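Local atomic coordinates of 4-aminobutyrate transaminase (Acinetobacter baumannii, PDB entry 6WOP), a protein that probably transfers the amino group of 4-aminobutyrate to 2-oxoglutarate, using pyridoxal 5'-phosphate as cofactor. Residues L54-R59 with I313-E318; L206-G211 with L252-H257; E241-F246 with R392-L397; C322-E327 with I399-F404. One frame throughout, in Å; residues are numbered along the deposited sequence. Where two conformers were deposited one is given.

Contact 1. Residues L54-R59 with I313-E318; sequences LNTGHR and IDAIEE
Thr-56 meets the helix through its methyl group alone: CG2 lies 4.2 Å from Ala-315 CB and 4.4 Å from Ile-316 CG1, resting against two consecutive residues of helix 303-318. Its first torsion (48°) sets OG1 between the backbone N and the carbonyl carbon and leaves CG2 opposite the carbonyl carbon, where it faces the helix. Ala-315 offers its CB methyl. Ile-316 reaches in with CG1, which its chi1 of -73° places beside its own backbone N, while the far end of the branch passes on to Leu-252. The contact is small and wholly apolar, and Leu-321 packs against both Thr-56 and Ile-316.

The threonine is presented by a type I beta turn from Leu-54 to Gly-57, closed by Gly-57 N to Leu-54 O at 2.8 Å. Within the loop, Leu-54 CD1 sits 3.2 Å above one face of the His-58 ring, offset toward its rim, and both side chains pack on His-76 of the second subunit. Asn-55, the next residue back in the turn, bonds Phe-246 O through ND2 and Arg-248 NH1 through OD1. The arrangement is a beta turn docked on a helix, placed in this class-III aminotransferase between the subunit interface and helix 303-318.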
loop_
_atom_site.group_PDB
_atom_site.type_symbol
_atom_site.label_atom_id
_atom_site.label_comp_id
_atom_site.label_asym_id
_atom_site.label_seq_id
_atom_site.Cartn_x
_atom_site.Cartn_y
_atom_site.Cartn_z
ATOM N N LEU A 54 -2.038 -24.230 -27.052
ATOM C CA LEU A 54 -2.363 -25.413 -27.850
ATOM C C LEU A 54 -1.094 -26.084 -28.355
ATOM O O LEU A 54 -0.983 -26.419 -29.552
ATOM C CB LEU A 54 -3.292 -25.021 -29.025
ATOM C CG LEU A 54 -4.536 -24.373 -28.379
ATOM C CD1 LEU A 54 -5.231 -23.540 -29.406
ATOM C CD2 LEU A 54 -5.430 -25.520 -27.823
ATOM N N ASN A 55 -0.153 -26.377 -27.439
ATOM C CA ASN A 55 1.038 -27.118 -27.871
ATOM C C ASN A 55 0.664 -28.463 -28.475
ATOM O O ASN A 55 1.372 -28.949 -29.367
ATOM C CB ASN A 55 1.994 -27.319 -26.698
ATOM C CG ASN A 55 2.670 -25.971 -26.265
ATOM O OD1 ASN A 55 2.518 -24.884 -26.942
ATOM N ND2 ASN A 55 3.337 -26.011 -25.095
ATOM N N THR A 56 -0.435 -29.066 -28.018
ATOM C CA THR A 56 -0.984 -30.328 -28.563
ATOM C C THR A 56 -2.012 -30.100 -29.669
ATOM O O THR A 56 -2.599 -31.078 -30.162
ATOM C CB THR A 56 -1.627 -31.155 -27.413
ATOM O OG1 THR A 56 -2.502 -30.356 -26.605
ATOM C CG2 THR A 56 -0.562 -31.679 -26.538
ATOM N N GLY A 57 -2.258 -28.849 -30.047
ATOM C CA GLY A 57 -3.116 -28.508 -31.163
ATOM C C GLY A 57 -4.560 -28.338 -30.735
ATOM O O GLY A 57 -4.983 -28.806 -29.679
ATOM N N HIS A 58 -5.331 -27.615 -31.569
ATOM C CA HIS A 58 -6.776 -27.500 -31.353
ATOM C C HIS A 58 -7.427 -28.881 -31.411
ATOM O O HIS A 58 -7.230 -29.634 -32.377
ATOM C CB HIS A 58 -7.404 -26.636 -32.435
ATOM C CG HIS A 58 -7.017 -25.179 -32.384
ATOM N ND1 HIS A 58 -7.711 -24.243 -31.630
ATOM C CD2 HIS A 58 -6.055 -24.498 -33.041
ATOM C CE1 HIS A 58 -7.190 -23.045 -31.839
ATOM N NE2 HIS A 58 -6.184 -23.171 -32.692
ATOM N N ARG A 59 -8.217 -29.217 -30.398
ATOM C CA ARG A 59 -9.007 -30.454 -30.409
ATOM C C ARG A 59 -8.142 -31.678 -30.727
ATOM O O ARG A 59 -8.503 -32.510 -31.571
ATOM C CB ARG A 59 -10.201 -30.334 -31.385
ATOM C CG ARG A 59 -11.314 -29.291 -30.909
ATOM C CD ARG A 59 -12.331 -28.974 -32.032
ATOM N NE ARG A 59 -12.928 -30.224 -32.549
ATOM C CZ ARG A 59 -12.809 -30.655 -33.801
ATOM N NH1 ARG A 59 -12.155 -29.915 -34.712
ATOM N NH2 ARG A 59 -13.348 -31.823 -34.130
ATOM N N ILE A 313 -0.269 -34.574 -21.179
ATOM C CA ILE A 313 0.976 -35.208 -20.804
ATOM C C ILE A 313 1.156 -36.494 -21.581
ATOM O O ILE A 313 2.269 -36.810 -22.028
ATOM C CB ILE A 313 0.993 -35.456 -19.292
ATOM C CG1 ILE A 313 0.926 -34.097 -18.588
ATOM C CG2 ILE A 313 2.202 -36.369 -18.854
ATOM C CD1 ILE A 313 0.798 -34.244 -17.107
ATOM N N ASP A 314 0.094 -37.294 -21.684
ATOM C CA ASP A 314 0.185 -38.528 -22.477
ATOM C C ASP A 314 0.681 -38.220 -23.875
ATOM O O ASP A 314 1.542 -38.917 -24.429
ATOM C CB ASP A 314 -1.217 -39.148 -22.593
ATOM C CG ASP A 314 -1.665 -39.859 -21.346
ATOM O OD1 ASP A 314 -0.844 -40.002 -20.427
ATOM O OD2 ASP A 314 -2.859 -40.323 -21.310
ATOM N N ALA A 315 0.099 -37.190 -24.490
ATOM C CA ALA A 315 0.405 -36.939 -25.900
ATOM C C ALA A 315 1.833 -36.440 -26.034
ATOM O O ALA A 315 2.566 -36.866 -26.937
ATOM C CB ALA A 315 -0.567 -35.904 -26.494
ATOM N N ILE A 316 2.257 -35.537 -25.139
ATOM C CA ILE A 316 3.624 -35.020 -25.213
ATOM C C ILE A 316 4.625 -36.162 -25.188
ATOM O O ILE A 316 5.604 -36.185 -25.951
ATOM C CB ILE A 316 3.869 -34.021 -24.063
ATOM C CG1 ILE A 316 3.114 -32.695 -24.348
ATOM C CG2 ILE A 316 5.384 -33.797 -23.813
ATOM C CD1 ILE A 316 3.072 -31.777 -23.059
ATOM N N GLU A 317 4.395 -37.150 -24.321
ATOM C CA GLU A 317 5.386 -38.217 -24.175
ATOM C C GLU A 317 5.203 -39.311 -25.215
ATOM O O GLU A 317 6.191 -39.863 -25.723
ATOM C CB GLU A 317 5.310 -38.775 -22.766
ATOM C CG GLU A 317 5.609 -37.604 -21.754
ATOM C CD GLU A 317 5.698 -38.041 -20.295
ATOM O OE1 GLU A 317 5.201 -39.151 -19.981
ATOM O OE2 GLU A 317 6.274 -37.284 -19.453
ATOM N N GLU A 318 3.951 -39.593 -25.577
ATOM C CA GLU A 318 3.689 -40.623 -26.579
ATOM C C GLU A 318 4.065 -40.149 -27.973
ATOM O O GLU A 318 4.509 -40.946 -28.800
ATOM C CB GLU A 318 2.210 -41.044 -26.540
ATOM C CG GLU A 318 1.782 -41.947 -27.696
ATOM C CD GLU A 318 2.457 -43.295 -27.695
ATOM O OE1 GLU A 318 2.508 -43.938 -28.772
ATOM O OE2 GLU A 318 2.939 -43.724 -26.625
#

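Contact 2. Residues L206-G211 with L252-H257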
loop_
_atom_site.group_PDB
_atom_site.type_symbol
_atom_site.label_atom_id
_atom_site.label_comp_id
_atom_site.label_asym_id
_atom_site.label_seq_id
_atom_site.Cartn_x
_atom_site.Cartn_y
_atom_site.Cartn_z
ATOM N N LEU A 206 10.512 -14.955 -12.008
ATOM C CA LEU A 206 10.909 -14.652 -13.373
ATOM C C LEU A 206 10.456 -15.752 -14.324
ATOM O O LEU A 206 10.411 -16.930 -13.964
ATOM C CB LEU A 206 12.415 -14.467 -13.510
ATOM C CG LEU A 206 13.225 -15.732 -13.662
ATOM C CD1 LEU A 206 14.625 -15.337 -14.080
ATOM C CD2 LEU A 206 13.249 -16.454 -12.378
ATOM N N GLU A 207 10.216 -15.349 -15.546
ATOM C CA GLU A 207 9.994 -16.315 -16.628
ATOM C C GLU A 207 11.342 -16.808 -17.127
ATOM O O GLU A 207 12.169 -15.978 -17.545
ATOM C CB GLU A 207 9.239 -15.621 -17.759
ATOM C CG GLU A 207 7.817 -15.170 -17.408
ATOM C CD GLU A 207 7.364 -14.059 -18.324
ATOM O OE1 GLU A 207 7.585 -12.855 -17.954
ATOM O OE2 GLU A 207 6.814 -14.407 -19.411
ATOM N N PRO A 208 11.621 -18.130 -17.111
ATOM C CA PRO A 208 12.864 -18.614 -17.749
ATOM C C PRO A 208 12.954 -18.212 -19.211
ATOM O O PRO A 208 14.062 -18.077 -19.733
ATOM C CB PRO A 208 12.805 -20.149 -17.631
ATOM C CG PRO A 208 11.671 -20.482 -16.723
ATOM C CD PRO A 208 10.769 -19.221 -16.574
ATOM N N VAL A 209 11.835 -18.017 -19.911
ATOM C CA VAL A 209 11.834 -17.404 -21.240
ATOM C C VAL A 209 10.737 -16.335 -21.202
ATOM O O VAL A 209 9.552 -16.677 -21.184
ATOM C CB VAL A 209 11.542 -18.419 -22.375
ATOM C CG1 VAL A 209 11.724 -17.712 -23.676
ATOM C CG2 VAL A 209 12.487 -19.684 -22.337
ATOM N N GLN A 210 11.089 -15.046 -21.186
ATOM C CA GLN A 210 9.994 -14.066 -21.072
ATOM C C GLN A 210 9.097 -14.189 -22.289
ATOM O O GLN A 210 9.588 -14.325 -23.403
ATOM C CB GLN A 210 10.506 -12.632 -21.015
ATOM C CG GLN A 210 11.253 -12.342 -19.766
ATOM C CD GLN A 210 11.537 -10.857 -19.644
ATOM O OE1 GLN A 210 12.076 -10.202 -20.608
ATOM N NE2 GLN A 210 11.233 -10.312 -18.470
ATOM N N GLY A 211 7.787 -14.146 -22.062
ATOM C CA GLY A 211 6.803 -14.465 -23.105
ATOM C C GLY A 211 6.375 -13.208 -23.852
ATOM O O GLY A 211 6.943 -12.840 -24.881
ATOM N N LEU A 252 10.213 -30.658 -21.066
ATOM C CA LEU A 252 8.843 -30.441 -20.595
ATOM C C LEU A 252 8.696 -29.044 -20.005
ATOM O O LEU A 252 7.784 -28.278 -20.371
ATOM C CB LEU A 252 8.469 -31.503 -19.589
ATOM C CG LEU A 252 7.002 -31.503 -19.136
ATOM C CD1 LEU A 252 6.076 -31.762 -20.343
ATOM C CD2 LEU A 252 6.805 -32.537 -18.036
ATOM N N PHE A 253 9.634 -28.660 -19.133
ATOM C CA PHE A 253 9.715 -27.318 -18.540
ATOM C C PHE A 253 10.967 -26.618 -19.060
ATOM O O PHE A 253 12.017 -27.248 -19.199
ATOM C CB PHE A 253 9.839 -27.390 -17.025
ATOM C CG PHE A 253 8.566 -27.886 -16.348
ATOM C CD1 PHE A 253 7.531 -27.019 -16.110
ATOM C CD2 PHE A 253 8.426 -29.218 -16.016
ATOM C CE1 PHE A 253 6.341 -27.483 -15.537
ATOM C CE2 PHE A 253 7.244 -29.683 -15.431
ATOM C CZ PHE A 253 6.217 -28.806 -15.192
ATOM N N ALA A 254 10.884 -25.313 -19.308
ATOM C CA ALA A 254 12.115 -24.610 -19.681
ATOM C C ALA A 254 13.183 -24.776 -18.602
ATOM O O ALA A 254 14.371 -24.832 -18.904
ATOM C CB ALA A 254 11.807 -23.129 -19.884
ATOM N N MET A 255 12.775 -24.867 -17.336
ATOM C CA MET A 255 13.748 -25.002 -16.249
ATOM C C MET A 255 14.493 -26.317 -16.365
ATOM O O MET A 255 15.576 -26.473 -15.788
ATOM C CB MET A 255 13.022 -24.925 -14.900
ATOM C CG MET A 255 12.534 -23.542 -14.483
ATOM S SD MET A 255 13.895 -22.347 -14.415
ATOM C CE MET A 255 14.884 -23.092 -13.102
ATOM N N ASN A 256 13.967 -27.273 -17.157
ATOM C CA ASN A 256 14.711 -28.521 -17.344
ATOM C C ASN A 256 15.998 -28.337 -18.102
ATOM O O ASN A 256 16.826 -29.250 -18.091
ATOM C CB ASN A 256 13.886 -29.572 -18.087
ATOM C CG ASN A 256 12.848 -30.219 -17.183
ATOM O OD1 ASN A 256 11.668 -30.320 -17.522
ATOM N ND2 ASN A 256 13.318 -30.761 -16.063
ATOM N N HIS A 257 16.181 -27.212 -18.779
ATOM C CA HIS A 257 17.455 -26.941 -19.452
ATOM C C HIS A 257 18.549 -26.474 -18.501
ATOM O O HIS A 257 19.679 -26.262 -18.956
ATOM C CB HIS A 257 17.287 -25.866 -20.523
ATOM C CG HIS A 257 16.287 -26.221 -21.597
ATOM N ND1 HIS A 257 16.661 -26.694 -22.840
ATOM C CD2 HIS A 257 14.936 -26.134 -21.610
ATOM C CE1 HIS A 257 15.568 -26.912 -23.566
ATOM N NE2 HIS A 257 14.508 -26.545 -22.850
#
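The backbones come closest where Pro-208, just before the short, weakly bonded strand 209-210, faces Ala-254 at the start of a 3-10 turn, their CA atoms 6.3 Å apart. The side chains between them are apolar. Pro-208 CB lies 3.9 Å from Ala-254 CB, and the next ring carbon, CG, lies 3.7 Å from Met-255 SD, so one edge of the pyrrolidine ring spans both residues. Chi1 and chi2 (-57°) of Met-255 put SD against the ring, chi3 (-63°) turns CE, and the two side chains cross at about a right angle. Val-209 adds CG2 at 4.3 Å from Ala-254 CB.

Each segment is also braced by other bonds. Phe-253 N bonds Asn-256 OD1 at 3.1 Å while Asn-256 N returns to Phe-253 O, and Glu-241, from the loop after strand 236-240, accepts the backbone N-H groups of Ala-254 and Met-255 on its carboxylate. In the other segment, Glu-207 OE2 takes Gly-211 N at 2.8 Å from well above the carboxylate plane. The contact lies at the end of strand 201-206; Met-255 packs on Ala-239 of the adjacent parallel strand 236-240, and Val-209 reaches Leu-353 of strand 347-353 in the other sheet.

Contact 3. Residues E241-F246 with R392-L397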
loop_
_atom_site.group_PDB
_atom_site.type_symbol
_atom_site.label_atom_id
_atom_site.label_comp_id
_atom_site.label_asym_id
_atom_site.label_seq_id
_atom_site.Cartn_x
_atom_site.Cartn_y
_atom_site.Cartn_z
ATOM N N GLU A 241 6.361 -20.565 -15.568
ATOM C CA GLU A 241 6.299 -21.310 -16.810
ATOM C C GLU A 241 4.885 -21.377 -17.385
ATOM O O GLU A 241 4.534 -22.329 -18.095
ATOM C CB GLU A 241 6.842 -22.711 -16.578
ATOM C CG GLU A 241 8.308 -22.675 -16.190
ATOM C CD GLU A 241 9.155 -23.546 -17.031
ATOM O OE1 GLU A 241 8.878 -23.729 -18.246
ATOM O OE2 GLU A 241 10.159 -24.049 -16.453
ATOM N N VAL A 242 4.056 -20.357 -17.114
ATOM C CA VAL A 242 2.715 -20.364 -17.707
ATOM C C VAL A 242 2.797 -20.438 -19.229
ATOM O O VAL A 242 2.074 -21.227 -19.857
ATOM C CB VAL A 242 1.942 -19.121 -17.235
ATOM C CG1 VAL A 242 0.764 -18.916 -18.145
ATOM C CG2 VAL A 242 1.532 -19.321 -15.802
ATOM N N GLN A 243 3.727 -19.690 -19.848
ATOM C CA GLN A 243 3.896 -19.721 -21.318
ATOM C C GLN A 243 4.970 -20.689 -21.813
ATOM O O GLN A 243 4.818 -21.273 -22.895
ATOM C CB GLN A 243 4.197 -18.301 -21.845
ATOM C CG GLN A 243 3.983 -18.159 -23.373
ATOM C CD GLN A 243 3.726 -16.743 -23.869
ATOM O OE1 GLN A 243 4.071 -16.424 -25.021
ATOM N NE2 GLN A 243 3.119 -15.887 -23.024
ATOM N N SER A 244 6.037 -20.935 -21.060
ATOM C CA SER A 244 7.193 -21.761 -21.460
ATOM C C SER A 244 6.992 -23.262 -21.272
ATOM O O SER A 244 7.851 -24.035 -21.705
ATOM C CB SER A 244 8.418 -21.354 -20.640
ATOM O OG SER A 244 8.106 -21.417 -19.263
ATOM N N GLY A 245 5.972 -23.670 -20.497
ATOM C CA GLY A 245 5.822 -25.044 -20.033
ATOM C C GLY A 245 5.214 -25.966 -21.073
ATOM O O GLY A 245 4.850 -25.555 -22.181
ATOM N N PHE A 246 5.153 -27.252 -20.703
ATOM C CA PHE A 246 4.526 -28.307 -21.513
ATOM C C PHE A 246 5.067 -28.339 -22.942
ATOM O O PHE A 246 4.321 -28.270 -23.933
ATOM C CB PHE A 246 3.003 -28.163 -21.422
ATOM C CG PHE A 246 2.596 -28.441 -20.060
ATOM C CD1 PHE A 246 2.500 -29.744 -19.669
ATOM C CD2 PHE A 246 2.599 -27.439 -19.118
ATOM C CE1 PHE A 246 2.282 -30.093 -18.378
ATOM C CE2 PHE A 246 2.400 -27.758 -17.790
ATOM C CZ PHE A 246 2.210 -29.096 -17.433
ATOM N N ARG A 392 6.463 -13.567 -32.604
ATOM C CA ARG A 392 6.775 -14.756 -31.825
ATOM C C ARG A 392 6.013 -15.911 -32.429
ATOM O O ARG A 392 4.948 -15.708 -33.017
ATOM C CB ARG A 392 6.377 -14.582 -30.346
ATOM C CG ARG A 392 4.886 -14.225 -30.205
ATOM C CD ARG A 392 4.512 -14.188 -28.729
ATOM N NE ARG A 392 3.359 -13.325 -28.473
ATOM C CZ ARG A 392 2.686 -13.289 -27.331
ATOM N NH1 ARG A 392 3.023 -14.096 -26.344
ATOM N NH2 ARG A 392 1.667 -12.449 -27.183
ATOM N N PHE A 393 6.572 -17.122 -32.338
ATOM C CA PHE A 393 5.985 -18.291 -33.009
ATOM C C PHE A 393 5.529 -19.308 -31.978
ATOM O O PHE A 393 6.343 -19.813 -31.189
ATOM C CB PHE A 393 7.005 -18.897 -33.978
ATOM C CG PHE A 393 7.410 -17.943 -35.039
ATOM C CD1 PHE A 393 6.641 -17.834 -36.198
ATOM C CD2 PHE A 393 8.504 -17.099 -34.852
ATOM C CE1 PHE A 393 6.956 -16.900 -37.189
ATOM C CE2 PHE A 393 8.826 -16.148 -35.825
ATOM C CZ PHE A 393 8.035 -16.059 -37.001
ATOM N N LEU A 394 4.223 -19.607 -31.985
ATOM C CA LEU A 394 3.572 -20.487 -31.020
ATOM C C LEU A 394 2.691 -21.537 -31.685
ATOM O O LEU A 394 1.622 -21.922 -31.133
ATOM C CB LEU A 394 2.738 -19.647 -30.063
ATOM C CG LEU A 394 3.662 -18.854 -29.147
ATOM C CD1 LEU A 394 2.819 -17.724 -28.392
ATOM C CD2 LEU A 394 4.321 -19.816 -28.177
ATOM N N TYR A 395 3.099 -22.003 -32.895
ATOM C CA TYR A 395 2.375 -23.046 -33.616
ATOM C C TYR A 395 2.219 -24.267 -32.733
ATOM O O TYR A 395 3.123 -24.547 -31.939
ATOM C CB TYR A 395 3.175 -23.431 -34.849
ATOM C CG TYR A 395 4.683 -23.590 -34.536
ATOM C CD1 TYR A 395 5.210 -24.795 -34.080
ATOM C CD2 TYR A 395 5.562 -22.532 -34.725
ATOM C CE1 TYR A 395 6.621 -24.920 -33.800
ATOM C CE2 TYR A 395 6.908 -22.628 -34.460
ATOM C CZ TYR A 395 7.438 -23.818 -34.022
ATOM O OH TYR A 395 8.774 -23.860 -33.782
ATOM N N PRO A 396 1.138 -25.051 -32.872
ATOM C CA PRO A 396 1.066 -26.339 -32.175
ATOM C C PRO A 396 2.266 -27.197 -32.493
ATOM O O PRO A 396 2.726 -27.208 -33.638
ATOM C CB PRO A 396 -0.239 -26.972 -32.747
ATOM C CG PRO A 396 -1.148 -25.740 -32.927
ATOM C CD PRO A 396 -0.149 -24.672 -33.483
ATOM N N LEU A 397 2.783 -27.925 -31.470
ATOM C CA LEU A 397 3.920 -28.828 -31.685
ATOM C C LEU A 397 3.519 -30.051 -32.516
ATOM O O LEU A 397 4.406 -30.786 -33.022
ATOM C CB LEU A 397 4.449 -29.315 -30.351
ATOM C CG LEU A 397 4.915 -28.200 -29.396
ATOM C CD1 LEU A 397 5.524 -28.795 -28.091
ATOM C CD2 LEU A 397 5.958 -27.327 -30.127
#
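Arg-392 is probably the arginine of the glutamate-arginine switch that lets class-III aminotransferases take amino donors and 2-oxoglutarate in turn, and Gln-243 adjoins the pair. Here the pair is closed: Arg-392 NH2 forms a salt bridge with Glu-212, whose other carboxylate oxygen accepts Gln-243 NE2. The direct link, Arg-392 NH1 to Gln-243 OE1, spans 2.9 Å but is weak, being strongly bent (120° at the hydrogen). OE1 arrives at the edge of the guanidinium, near its plane, and amide and guanidinium are nearly coplanar at 28°, although the two side chains cross at about a right angle. Glu-212 therefore joins two groups that hold each other only loosely. The arginine chain is extended from CG to NE, carrying its head out to the glutamine.

Beyond this polar end the contact is sparse, leucine methyls lying against oxygens. Leu-394 CD1 packs 3.8 Å from Gln-243 OE1, and Leu-397 CD1 lies 4.4 Å from Phe-246 O. Ser-244 OG, donating to Glu-241 OE1 at 2.6 Å, ties the loop to itself. The loop follows strand 236-240, whereas Arg-392 stands on strand 390-393 beside Leu-382 of strand 379-384; Ala-52 of helix 49-52 touches both Gln-243 and Leu-394.

Contact 4. Residues C322-E327 with I399-F404; sequences CDRANE and IPAEQF
Arg-324 reaches from its helix to the backbone of Ile-399, and this one polar bond is the tight part of the contact. NH1 donates to Ile-399 O at 2.8 Å along a fairly straight path (154° at the hydrogen). The carbonyl oxygen sits at the edge of the guanidinium, near its plane, whereas seen from the oxygen the donor is tilted 28° out of the carbonyl plane. NH1 also makes a weak bond to Leu-397 O, so a single nitrogen serves two carbonyls of the chain leading into helix 401-416. The arginine chain bends twice to get there, at chi2 and again at chi3 (84°), instead of running straight out from the helix.

The other side is looser. Arg-324 NH2 has Ala-401 CB 4.0 Å away in an oblique approach, and both residues are partly open to solvent. Ile-399 contributes its carbonyl rather than its side chain, which leads away toward Ile-45 and Leu-328. Right after it, Pro-400 occupies the N-cap position, and its carbonyl oxygen accepts Phe-404 N at 3.0 Å in the first helical turn.

Helix 401-416 thus starts beside helix 321-342, with Phe-404 packed on Leu-328 and Leu-332 of that helix and edge-to-face with Tyr-395; Ile-399 and Gln-403 both pack on Ile-45 of strand 43-46.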
loop_
_atom_site.group_PDB
_atom_site.type_symbol
_atom_site.label_atom_id
_atom_site.label_comp_id
_atom_site.label_asym_id
_atom_site.label_seq_id
_atom_site.Cartn_x
_atom_site.Cartn_y
_atom_site.Cartn_z
ATOM N N CYS A 322 8.452 -32.974 -27.188
ATOM C CA CYS A 322 9.697 -32.250 -26.902
ATOM C C CYS A 322 10.656 -32.337 -28.092
ATOM O O CYS A 322 11.193 -31.316 -28.550
ATOM C CB CYS A 322 10.366 -32.792 -25.632
ATOM S SG CYS A 322 9.683 -31.982 -24.103
ATOM N N ASP A 323 10.854 -33.544 -28.627
ATOM C CA ASP A 323 11.717 -33.686 -29.798
ATOM C C ASP A 323 11.165 -32.912 -30.998
ATOM O O ASP A 323 11.933 -32.280 -31.734
ATOM C CB ASP A 323 11.872 -35.158 -30.183
ATOM C CG ASP A 323 12.756 -35.938 -29.241
ATOM O OD1 ASP A 323 13.616 -35.374 -28.539
ATOM O OD2 ASP A 323 12.557 -37.157 -29.214
ATOM N N ARG A 324 9.850 -32.986 -31.239
ATOM C CA ARG A 324 9.269 -32.213 -32.335
ATOM C C ARG A 324 9.498 -30.717 -32.147
ATOM O O ARG A 324 9.744 -29.996 -33.130
ATOM C CB ARG A 324 7.784 -32.507 -32.495
ATOM C CG ARG A 324 7.544 -33.811 -33.222
ATOM C CD ARG A 324 6.397 -33.771 -34.219
ATOM N NE ARG A 324 6.788 -33.240 -35.527
ATOM C CZ ARG A 324 6.074 -32.334 -36.211
ATOM N NH1 ARG A 324 4.905 -31.832 -35.682
ATOM N NH2 ARG A 324 6.571 -31.892 -37.396
ATOM N N ALA A 325 9.399 -30.232 -30.894
ATOM C CA ALA A 325 9.663 -28.810 -30.626
ATOM C C ALA A 325 11.071 -28.438 -31.068
ATOM O O ALA A 325 11.292 -27.370 -31.668
ATOM C CB ALA A 325 9.486 -28.505 -29.138
ATOM N N ASN A 326 12.049 -29.293 -30.762
ATOM C CA ASN A 326 13.411 -28.961 -31.184
ATOM C C ASN A 326 13.553 -28.994 -32.702
ATOM O O ASN A 326 14.210 -28.116 -33.289
ATOM C CB ASN A 326 14.406 -29.904 -30.519
ATOM C CG ASN A 326 14.547 -29.595 -29.042
ATOM O OD1 ASN A 326 14.449 -28.437 -28.650
ATOM N ND2 ASN A 326 14.756 -30.619 -28.220
ATOM N N GLU A 327 12.958 -30.000 -33.352
ATOM C CA GLU A 327 13.036 -30.134 -34.814
ATOM C C GLU A 327 12.336 -28.995 -35.538
ATOM O O GLU A 327 12.880 -28.439 -36.500
ATOM C CB GLU A 327 12.423 -31.469 -35.286
ATOM C CG GLU A 327 13.198 -32.653 -34.853
ATOM C CD GLU A 327 12.388 -33.964 -34.828
ATOM O OE1 GLU A 327 11.212 -34.039 -35.332
ATOM O OE2 GLU A 327 12.969 -34.921 -34.252
ATOM N N ILE A 399 1.807 -29.651 -35.344
ATOM C CA ILE A 399 1.499 -29.168 -36.711
ATOM C C ILE A 399 2.101 -30.127 -37.754
ATOM O O ILE A 399 3.247 -30.581 -37.609
ATOM C CB ILE A 399 1.995 -27.699 -36.885
ATOM C CG1 ILE A 399 1.570 -27.194 -38.268
ATOM C CG2 ILE A 399 3.530 -27.581 -36.753
ATOM C CD1 ILE A 399 1.783 -25.689 -38.422
ATOM N N PRO A 400 1.371 -30.535 -38.791
ATOM C CA PRO A 400 1.977 -31.402 -39.807
ATOM C C PRO A 400 3.159 -30.702 -40.445
ATOM O O PRO A 400 3.076 -29.522 -40.743
ATOM C CB PRO A 400 0.846 -31.602 -40.809
ATOM C CG PRO A 400 -0.462 -31.431 -39.949
ATOM C CD PRO A 400 -0.048 -30.243 -39.069
ATOM N N ALA A 401 4.230 -31.452 -40.726
ATOM C CA ALA A 401 5.470 -30.836 -41.224
ATOM C C ALA A 401 5.214 -30.082 -42.536
ATOM O O ALA A 401 5.779 -29.006 -42.772
ATOM C CB ALA A 401 6.534 -31.927 -41.390
ATOM N N GLU A 402 4.324 -30.617 -43.389
ATOM C CA GLU A 402 4.061 -29.982 -44.683
ATOM C C GLU A 402 3.272 -28.686 -44.547
ATOM O O GLU A 402 3.469 -27.756 -45.328
ATOM C CB GLU A 402 3.322 -30.961 -45.614
ATOM C CG GLU A 402 1.893 -31.291 -45.212
ATOM C CD GLU A 402 1.761 -32.495 -44.229
ATOM O OE1 GLU A 402 2.772 -32.966 -43.628
ATOM O OE2 GLU A 402 0.615 -32.980 -44.090
ATOM N N GLN A 403 2.409 -28.581 -43.542
ATOM C CA GLN A 403 1.680 -27.351 -43.282
ATOM C C GLN A 403 2.571 -26.309 -42.593
ATOM O O GLN A 403 2.501 -25.112 -42.902
ATOM C CB GLN A 403 0.465 -27.655 -42.418
ATOM C CG GLN A 403 -0.462 -26.468 -42.261
ATOM C CD GLN A 403 -1.661 -26.747 -41.342
ATOM O OE1 GLN A 403 -1.531 -27.353 -40.288
ATOM N NE2 GLN A 403 -2.801 -26.243 -41.727
ATOM N N PHE A 404 3.456 -26.758 -41.706
ATOM C CA PHE A 404 4.464 -25.873 -41.136
ATOM C C PHE A 404 5.335 -25.256 -42.236
ATOM O O PHE A 404 5.600 -24.040 -42.239
ATOM C CB PHE A 404 5.313 -26.685 -40.150
ATOM C CG PHE A 404 6.420 -25.890 -39.414
ATOM C CD1 PHE A 404 6.100 -24.974 -38.401
ATOM C CD2 PHE A 404 7.763 -26.211 -39.638
ATOM C CE1 PHE A 404 7.084 -24.350 -37.681
ATOM C CE2 PHE A 404 8.758 -25.570 -38.905
ATOM C CZ PHE A 404 8.409 -24.657 -37.940
#

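From the N terminus, the loop 54-59 pairs with 313-318, and contact 1 thereby closes a long excursion through the sheet containing strands 201-206 and 236-240. Contact 2 opens and closes within that excursion, joining the end of strand 201-206 to the turn at 252-257. Contact 3 starts at 241-246, between the two halves of contact 2, and finishes only at 392-397, so it crosses contacts 1 and 2 and ties that sheet to the one holding strand 390-393. Contact 4 opens on helix 321-342, directly after helix 303-318 of contact 1, and crosses contact 3 in turn by ending at 399-404. Backbone bonding between Asn-55 and Leu-397 links contacts 1 and 3 directly.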